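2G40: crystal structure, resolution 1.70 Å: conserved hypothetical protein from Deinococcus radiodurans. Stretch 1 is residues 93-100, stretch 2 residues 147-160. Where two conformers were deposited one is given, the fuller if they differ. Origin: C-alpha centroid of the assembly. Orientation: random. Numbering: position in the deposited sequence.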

# COMPACT_ATOMS: atom_id res chain seq x y z
N VAL A 93 -11.51 -3.12 18.40
CA VAL A 93 -11.11 -3.62 17.08
C VAL A 93 -11.91 -2.93 15.97
O VAL A 93 -13.15 -2.90 16.01
CB VAL A 93 -11.27 -5.17 16.99
CG1 VAL A 93 -12.71 -5.63 17.32
CG2 VAL A 93 -10.81 -5.67 15.63
N ILE A 94 -11.18 -2.40 14.99
CA ILE A 94 -11.79 -1.78 13.81
C ILE A 94 -12.23 -2.86 12.85
O ILE A 94 -11.42 -3.71 12.49
CB ILE A 94 -10.78 -0.88 13.10
CG1 ILE A 94 -10.37 0.27 13.99
CG2 ILE A 94 -11.36 -0.33 11.79
CD1 ILE A 94 -8.97 0.80 13.66
N VAL A 95 -13.49 -2.83 12.45
CA VAL A 95 -14.08 -3.90 11.65
C VAL A 95 -14.65 -3.30 10.38
O VAL A 95 -15.66 -2.61 10.42
CB VAL A 95 -15.18 -4.66 12.45
CG1 VAL A 95 -15.76 -5.81 11.63
CG2 VAL A 95 -14.58 -5.23 13.73
N PRO A 96 -13.96 -3.51 9.24
CA PRO A 96 -14.50 -3.12 7.95
C PRO A 96 -15.89 -3.70 7.70
O PRO A 96 -16.20 -4.81 8.14
CB PRO A 96 -13.51 -3.73 6.96
CG PRO A 96 -12.23 -3.81 7.72
CD PRO A 96 -12.64 -4.15 9.11
N ALA A 97 -16.71 -2.94 6.98
CA ALA A 97 -18.12 -3.23 6.77
C ALA A 97 -18.37 -4.63 6.18
O ALA A 97 -19.40 -5.26 6.45
CB ALA A 97 -18.75 -2.13 5.87
N GLY A 98 -17.43 -5.12 5.38
CA GLY A 98 -17.60 -6.40 4.70
C GLY A 98 -17.14 -7.62 5.46
O GLY A 98 -17.19 -8.74 4.93
N ILE A 99 -16.68 -7.44 6.70
CA ILE A 99 -16.31 -8.59 7.52
C ILE A 99 -17.60 -9.35 7.84
O ILE A 99 -18.55 -8.74 8.33
CB ILE A 99 -15.62 -8.13 8.83
CG1 ILE A 99 -14.21 -7.60 8.52
CG2 ILE A 99 -15.60 -9.23 9.89
CD1 ILE A 99 -13.22 -8.64 8.05
N PRO A 100 -17.65 -10.67 7.55
CA PRO A 100 -18.88 -11.38 7.90
C PRO A 100 -19.21 -11.32 9.40
O PRO A 100 -18.35 -11.56 10.23
CB PRO A 100 -18.60 -12.82 7.46
CG PRO A 100 -17.47 -12.73 6.49
CD PRO A 100 -16.67 -11.53 6.87
N ARG A 147 -11.08 -3.82 -0.61
CA ARG A 147 -12.48 -4.09 -0.77
C ARG A 147 -13.15 -4.04 0.60
O ARG A 147 -12.52 -3.68 1.62
CB ARG A 147 -12.65 -5.42 -1.49
CG ARG A 147 -12.30 -5.31 -2.97
CD ARG A 147 -12.24 -6.68 -3.59
NE ARG A 147 -11.72 -6.67 -4.95
CZ ARG A 147 -12.42 -6.41 -6.04
NH1 ARG A 147 -13.71 -6.10 -5.97
NH2 ARG A 147 -11.83 -6.44 -7.23
N ALA A 148 -14.43 -4.35 0.65
CA ALA A 148 -15.24 -4.03 1.83
C ALA A 148 -14.78 -4.75 3.09
O ALA A 148 -14.95 -4.22 4.18
CB ALA A 148 -16.71 -4.35 1.55
N ASP A 149 -14.20 -5.95 2.94
CA ASP A 149 -13.71 -6.73 4.09
C ASP A 149 -12.30 -6.32 4.54
O ASP A 149 -11.74 -6.93 5.42
CB ASP A 149 -13.75 -8.24 3.81
CG ASP A 149 -12.80 -8.68 2.69
OD1 ASP A 149 -12.32 -7.84 1.90
OD2 ASP A 149 -12.56 -9.91 2.57
N GLN A 150 -11.74 -5.28 3.91
CA GLN A 150 -10.41 -4.81 4.19
C GLN A 150 -10.37 -3.34 4.56
O GLN A 150 -9.54 -2.90 5.36
CB GLN A 150 -9.56 -5.04 2.96
CG GLN A 150 -9.31 -6.48 2.69
CD GLN A 150 -8.92 -6.67 1.28
OE1 GLN A 150 -7.85 -6.26 0.88
NE2 GLN A 150 -9.81 -7.24 0.49
N GLY A 151 -11.27 -2.57 3.96
CA GLY A 151 -11.40 -1.17 4.27
C GLY A 151 -10.34 -0.31 3.62
O GLY A 151 -9.42 -0.81 2.96
N ARG A 152 -10.46 0.99 3.83
CA ARG A 152 -9.52 1.94 3.22
C ARG A 152 -8.12 1.76 3.76
O ARG A 152 -7.92 1.13 4.79
CB ARG A 152 -10.00 3.38 3.39
CG ARG A 152 -10.05 3.85 4.84
CD ARG A 152 -10.89 5.09 4.99
NE ARG A 152 -11.21 5.34 6.38
CZ ARG A 152 -10.58 6.21 7.16
NH1 ARG A 152 -9.67 7.06 6.68
NH2 ARG A 152 -10.94 6.31 8.42
N ARG A 153 -7.16 2.35 3.07
CA ARG A 153 -5.75 2.14 3.38
C ARG A 153 -5.40 2.53 4.81
O ARG A 153 -4.61 1.86 5.44
CB ARG A 153 -4.89 2.87 2.37
CG ARG A 153 -4.97 2.22 0.99
CD ARG A 153 -3.76 2.54 0.17
NE ARG A 153 -3.89 3.84 -0.45
CZ ARG A 153 -2.93 4.76 -0.55
NH1 ARG A 153 -1.71 4.58 -0.04
NH2 ARG A 153 -3.21 5.89 -1.17
N ALA A 154 -6.04 3.58 5.33
CA ALA A 154 -5.70 4.06 6.66
C ALA A 154 -5.94 3.01 7.74
O ALA A 154 -5.25 3.02 8.74
CB ALA A 154 -6.49 5.32 7.01
N LEU A 155 -6.93 2.14 7.54
CA LEU A 155 -7.34 1.20 8.58
C LEU A 155 -6.28 0.16 8.88
O LEU A 155 -6.23 -0.35 9.99
CB LEU A 155 -8.62 0.47 8.16
CG LEU A 155 -9.88 1.28 7.92
CD1 LEU A 155 -11.07 0.32 7.86
CD2 LEU A 155 -10.08 2.31 8.98
N SER A 156 -5.46 -0.17 7.90
CA SER A 156 -4.39 -1.15 8.10
C SER A 156 -3.02 -0.48 8.18
O SER A 156 -2.00 -1.15 8.28
CB SER A 156 -4.43 -2.22 7.00
OG SER A 156 -4.60 -1.65 5.71
N LEU A 157 -3.00 0.85 8.19
CA LEU A 157 -1.75 1.55 8.35
C LEU A 157 -1.57 2.15 9.72
O LEU A 157 -0.48 2.11 10.27
CB LEU A 157 -1.63 2.68 7.32
CG LEU A 157 -0.31 3.45 7.49
CD1 LEU A 157 0.87 2.58 7.08
CD2 LEU A 157 -0.31 4.74 6.74
N ILE A 158 -2.62 2.75 10.25
CA ILE A 158 -2.53 3.53 11.48
C ILE A 158 -2.63 2.69 12.76
O ILE A 158 -1.85 2.90 13.70
CB ILE A 158 -3.59 4.66 11.50
CG1 ILE A 158 -3.47 5.53 10.23
CG2 ILE A 158 -3.44 5.51 12.76
CD1 ILE A 158 -2.11 6.16 10.03
N PRO A 159 -3.61 1.75 12.84
CA PRO A 159 -3.63 0.95 14.07
C PRO A 159 -2.36 0.10 14.20
O PRO A 159 -1.73 -0.24 13.21
CB PRO A 159 -4.86 0.05 13.89
CG PRO A 159 -5.70 0.78 12.88
CD PRO A 159 -4.71 1.37 11.95
N ASP A 160 -2.00 -0.26 15.42
CA ASP A 160 -0.71 -0.90 15.67
C ASP A 160 -0.71 -2.41 15.61
O ASP A 160 0.35 -3.02 15.67
CB ASP A 160 -0.20 -0.45 17.01
CG ASP A 160 1.30 -0.58 17.15
OD1 ASP A 160 2.04 -0.28 16.19
OD2 ASP A 160 1.74 -0.96 18.24

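How do the two backbones run past each other? They are antiparallel in register: the CA atoms of Ile-94 and Leu-155 lie 7.5 Å apart, those of Pro-96 and Gly-151 5.2 Å, and those of Gly-98 and Asp-149 4.0 Å. The chains thus converge toward Gly-98, leaving room for side chains at the wide end and bringing main chain against main chain at the narrow one.

What bonds the narrow end? A single hydrogen bond crosses the contact, from Gly-98 N to Ala-148 O, 2.9 Å long with an angle of 150° at the hydrogen. Gly-98 sits inside a type I turn from Pro-96 to Ile-99, closed by Ile-99 N bonding to Pro-96 O at 3.0 Å; its own amide is therefore free to point across. Glycine also makes the approach possible, because an ideal CB here would fall 2.6 Å from Ala-148 C and 2.7 Å from Asp-149 N. The facing backbone is itself folded back, with the amides of Gln-150 and Gly-151 both bonding to Arg-147 O.

Which side chains fill the wide end? Ile-94 points toward the other stretch and meets two apolar partners: its CG2 lies 4.0 Å from Leu-155 CD1, and its CD1 reaches within 3.4 Å of Pro-159 CG. Pro-96 CG adds a looser contact with Leu-155 CD1 at 4.3 Å. With no polar groups on these side chains, dispersion and the exclusion of water favour the packing.

Where do apolar side chains meet polar backbone? Pro-96 lies against the main chain from Ala-148 to Gly-151, its CB 3.2 Å from Ala-148 O and its CG 3.7 Å from Gln-150 C. Ile-99 CD1 comes within 3.5 Å of Asp-149 O. These are packing contacts. The CA-to-CB bond of Asp-149 points sideways, and its OD1 accepts a hydrogen bond from Gln-150 NE2 at 2.9 Å.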